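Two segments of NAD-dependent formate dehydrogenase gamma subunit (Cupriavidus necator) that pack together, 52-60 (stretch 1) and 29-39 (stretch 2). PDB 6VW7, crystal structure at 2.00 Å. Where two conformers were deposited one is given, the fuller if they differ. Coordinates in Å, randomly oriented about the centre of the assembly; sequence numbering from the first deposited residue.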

# COMPACT_ATOMS: atom_id res chain seq x y z
N VAL A 52 -19.45 -15.93 -22.91
CA VAL A 52 -19.88 -16.74 -21.78
C VAL A 52 -20.08 -15.87 -20.55
O VAL A 52 -21.09 -15.98 -19.84
CB VAL A 52 -18.85 -17.86 -21.52
CG1 VAL A 52 -19.24 -18.68 -20.29
CG2 VAL A 52 -18.71 -18.73 -22.76
N ILE A 53 -19.12 -15.00 -20.28
CA ILE A 53 -19.24 -14.08 -19.15
C ILE A 53 -20.46 -13.18 -19.33
O ILE A 53 -21.31 -13.07 -18.44
CB ILE A 53 -17.96 -13.25 -18.99
CG1 ILE A 53 -16.76 -14.17 -18.70
CG2 ILE A 53 -18.13 -12.14 -17.95
CD1 ILE A 53 -15.42 -13.54 -19.06
N ALA A 54 -20.59 -12.59 -20.52
CA ALA A 54 -21.67 -11.63 -20.78
C ALA A 54 -23.03 -12.25 -20.51
O ALA A 54 -23.86 -11.67 -19.81
CB ALA A 54 -21.58 -11.12 -22.22
N ARG A 55 -23.28 -13.45 -21.07
CA ARG A 55 -24.56 -14.12 -20.88
C ARG A 55 -24.84 -14.39 -19.41
O ARG A 55 -25.96 -14.20 -18.93
CB ARG A 55 -24.60 -15.42 -21.69
CG ARG A 55 -25.77 -16.32 -21.36
CD ARG A 55 -26.01 -17.33 -22.48
NE ARG A 55 -26.91 -18.41 -22.05
CZ ARG A 55 -27.61 -19.17 -22.87
NH1 ARG A 55 -27.54 -18.98 -24.18
NH2 ARG A 55 -28.39 -20.13 -22.39
N ALA A 56 -23.85 -14.89 -18.67
CA ALA A 56 -24.11 -15.28 -17.29
C ALA A 56 -24.39 -14.07 -16.39
O ALA A 56 -25.18 -14.18 -15.45
CB ALA A 56 -22.93 -16.07 -16.74
N LEU A 57 -23.76 -12.93 -16.65
CA LEU A 57 -23.94 -11.73 -15.84
C LEU A 57 -24.98 -10.77 -16.41
O LEU A 57 -25.15 -9.66 -15.87
CB LEU A 57 -22.60 -10.99 -15.68
CG LEU A 57 -21.42 -11.82 -15.14
CD1 LEU A 57 -20.25 -10.88 -14.82
CD2 LEU A 57 -21.79 -12.66 -13.92
N ASN A 58 -25.68 -11.16 -17.47
CA ASN A 58 -26.64 -10.29 -18.15
C ASN A 58 -25.99 -8.94 -18.47
O ASN A 58 -26.55 -7.87 -18.21
CB ASN A 58 -27.92 -10.12 -17.34
CG ASN A 58 -29.05 -9.45 -18.13
OD1 ASN A 58 -29.12 -9.56 -19.36
ND2 ASN A 58 -29.94 -8.76 -17.43
N LEU A 59 -24.79 -9.00 -19.04
CA LEU A 59 -24.06 -7.83 -19.51
C LEU A 59 -23.88 -7.94 -21.01
O LEU A 59 -23.98 -9.03 -21.58
CB LEU A 59 -22.69 -7.70 -18.82
CG LEU A 59 -22.65 -7.52 -17.30
CD1 LEU A 59 -21.23 -7.56 -16.82
CD2 LEU A 59 -23.30 -6.19 -16.92
N SER A 60 -23.59 -6.83 -21.67
CA SER A 60 -23.28 -6.93 -23.09
C SER A 60 -21.84 -7.37 -23.28
O SER A 60 -20.99 -7.21 -22.40
CB SER A 60 -23.50 -5.60 -23.80
OG SER A 60 -22.41 -4.75 -23.51
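Stretch 2 (29-39) GALLPILHEIQ

The centre of the contact is Ile53. Its side chain is a knob that fits into a hole on stretch 2 formed by Leu31, Ile34, Leu35 and Ile38. CG2 of Ile53 lies 3.4 Å from CD1 of Leu31, a tight apolar approach. CG1 of Ile53 is 4.1 Å from CG2 of Ile34. The tip of the side chain reaches further along the helix: CD1 of Ile53 is 3.7 Å from CD1 of Ile38 and 4.0 Å from CD2 of Leu35.

Leu57, one turn on from Ile53, makes the second set of contacts. CD1 of Leu57 is 3.8 Å from CA of Leu31, so it rests against backbone as well as side chain. CD2 of Leu57 is 3.8 Å from CD1 of Ile34 and 4.1 Å from CB of Ala30.

Stretch 2 is helical for most of its length, and the helix runs on past Gln39. It has regular i to i-4 bonds such as Leu35 N to Leu31 O at 2.8 Å. Its axis runs roughly antiparallel to the axis of the helix in stretch 1. The angle between their directions is 149°, and the axes come within 11.6 Å. The CA atoms of Leu57 and Leu31 are 7.7 Å apart, the closest backbone register. With the directions opposed, Ile53 reaches on to Leu35 and Ile38 and Leu57 reaches back to Ala30, while both touch Leu31 and Ile34.

Leu59 lies at the margin, with CD1 of Leu59 4.1 Å from CD2 of Leu31. It follows Asn58, whose positive phi belongs to a Schellman motif. Leu59 N bonds back to Ala54 O at 2.9 Å, and a weak bond joins Asn58 N to Arg55 O at 3.4 Å.

No hydrogen bond crosses between the stretches. The polar side chains of Arg55, Asn58 and Ser60 stay out of reach, as do those of His36, Glu37 and Gln39. Ser60 instead caps the helix that follows it.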

# COMPACT_ATOMS: atom_id res chain seq x y z
N GLY A 29 -21.24 -7.86 -8.09
CA GLY A 29 -20.10 -7.35 -8.84
C GLY A 29 -19.11 -8.45 -9.22
O GLY A 29 -17.90 -8.30 -9.05
N ALA A 30 -19.63 -9.53 -9.80
CA ALA A 30 -18.84 -10.73 -10.05
C ALA A 30 -17.80 -10.58 -11.16
O ALA A 30 -16.92 -11.44 -11.24
CB ALA A 30 -19.79 -11.89 -10.42
N LEU A 31 -17.87 -9.55 -12.00
CA LEU A 31 -17.05 -9.55 -13.22
C LEU A 31 -15.56 -9.61 -12.91
O LEU A 31 -14.84 -10.43 -13.49
CB LEU A 31 -17.38 -8.34 -14.10
CG LEU A 31 -16.62 -8.31 -15.43
CD1 LEU A 31 -16.66 -9.67 -16.11
CD2 LEU A 31 -17.21 -7.24 -16.37
N LEU A 32 -15.05 -8.71 -12.04
CA LEU A 32 -13.62 -8.74 -11.73
C LEU A 32 -13.17 -10.03 -11.05
O LEU A 32 -12.08 -10.52 -11.39
CB LEU A 32 -13.20 -7.51 -10.89
CG LEU A 32 -12.62 -6.37 -11.72
CD1 LEU A 32 -13.72 -5.72 -12.52
CD2 LEU A 32 -11.88 -5.30 -10.86
N PRO A 33 -13.87 -10.57 -10.03
CA PRO A 33 -13.48 -11.90 -9.52
C PRO A 33 -13.47 -12.97 -10.60
O PRO A 33 -12.62 -13.87 -10.58
CB PRO A 33 -14.52 -12.19 -8.44
CG PRO A 33 -14.87 -10.77 -7.91
CD PRO A 33 -14.89 -9.93 -9.16
N ILE A 34 -14.41 -12.90 -11.55
CA ILE A 34 -14.43 -13.87 -12.64
C ILE A 34 -13.19 -13.70 -13.51
O ILE A 34 -12.50 -14.67 -13.83
CB ILE A 34 -15.72 -13.74 -13.46
CG1 ILE A 34 -16.91 -14.31 -12.68
CG2 ILE A 34 -15.58 -14.42 -14.82
CD1 ILE A 34 -18.26 -14.09 -13.36
N LEU A 35 -12.89 -12.46 -13.90
CA LEU A 35 -11.74 -12.21 -14.76
C LEU A 35 -10.44 -12.63 -14.08
O LEU A 35 -9.55 -13.18 -14.73
CB LEU A 35 -11.69 -10.73 -15.17
CG LEU A 35 -12.82 -10.24 -16.09
CD1 LEU A 35 -12.74 -8.70 -16.33
CD2 LEU A 35 -12.80 -10.97 -17.40
N HIS A 36 -10.32 -12.36 -12.78
CA HIS A 36 -9.15 -12.81 -12.02
C HIS A 36 -9.02 -14.34 -12.04
O HIS A 36 -7.93 -14.88 -12.22
CB HIS A 36 -9.24 -12.32 -10.58
CG HIS A 36 -8.80 -10.89 -10.40
ND1 HIS A 36 -7.56 -10.44 -10.80
CD2 HIS A 36 -9.44 -9.82 -9.87
CE1 HIS A 36 -7.44 -9.15 -10.51
NE2 HIS A 36 -8.58 -8.75 -9.96
N GLU A 37 -10.12 -15.05 -11.79
CA GLU A 37 -10.02 -16.51 -11.72
C GLU A 37 -9.67 -17.12 -13.08
O GLU A 37 -8.89 -18.08 -13.15
CB GLU A 37 -11.32 -17.12 -11.18
CG GLU A 37 -11.27 -18.66 -10.99
CD GLU A 37 -10.32 -19.12 -9.88
OE1 GLU A 37 -9.72 -18.26 -9.20
OE2 GLU A 37 -10.19 -20.36 -9.70
N ILE A 38 -10.24 -16.59 -14.16
CA ILE A 38 -9.87 -17.03 -15.51
C ILE A 38 -8.39 -16.77 -15.77
O ILE A 38 -7.65 -17.68 -16.16
CB ILE A 38 -10.75 -16.33 -16.57
CG1 ILE A 38 -12.23 -16.68 -16.38
CG2 ILE A 38 -10.29 -16.76 -17.97
CD1 ILE A 38 -13.19 -15.92 -17.32
N GLN A 39 -7.93 -15.54 -15.54
CA GLN A 39 -6.52 -15.23 -15.75
C GLN A 39 -5.62 -16.05 -14.82
O GLN A 39 -4.53 -16.49 -15.23
CB GLN A 39 -6.26 -13.72 -15.55
CG GLN A 39 -4.80 -13.31 -15.76
CD GLN A 39 -4.66 -11.88 -16.26
OE1 GLN A 39 -5.29 -11.49 -17.25
NE2 GLN A 39 -3.82 -11.10 -15.58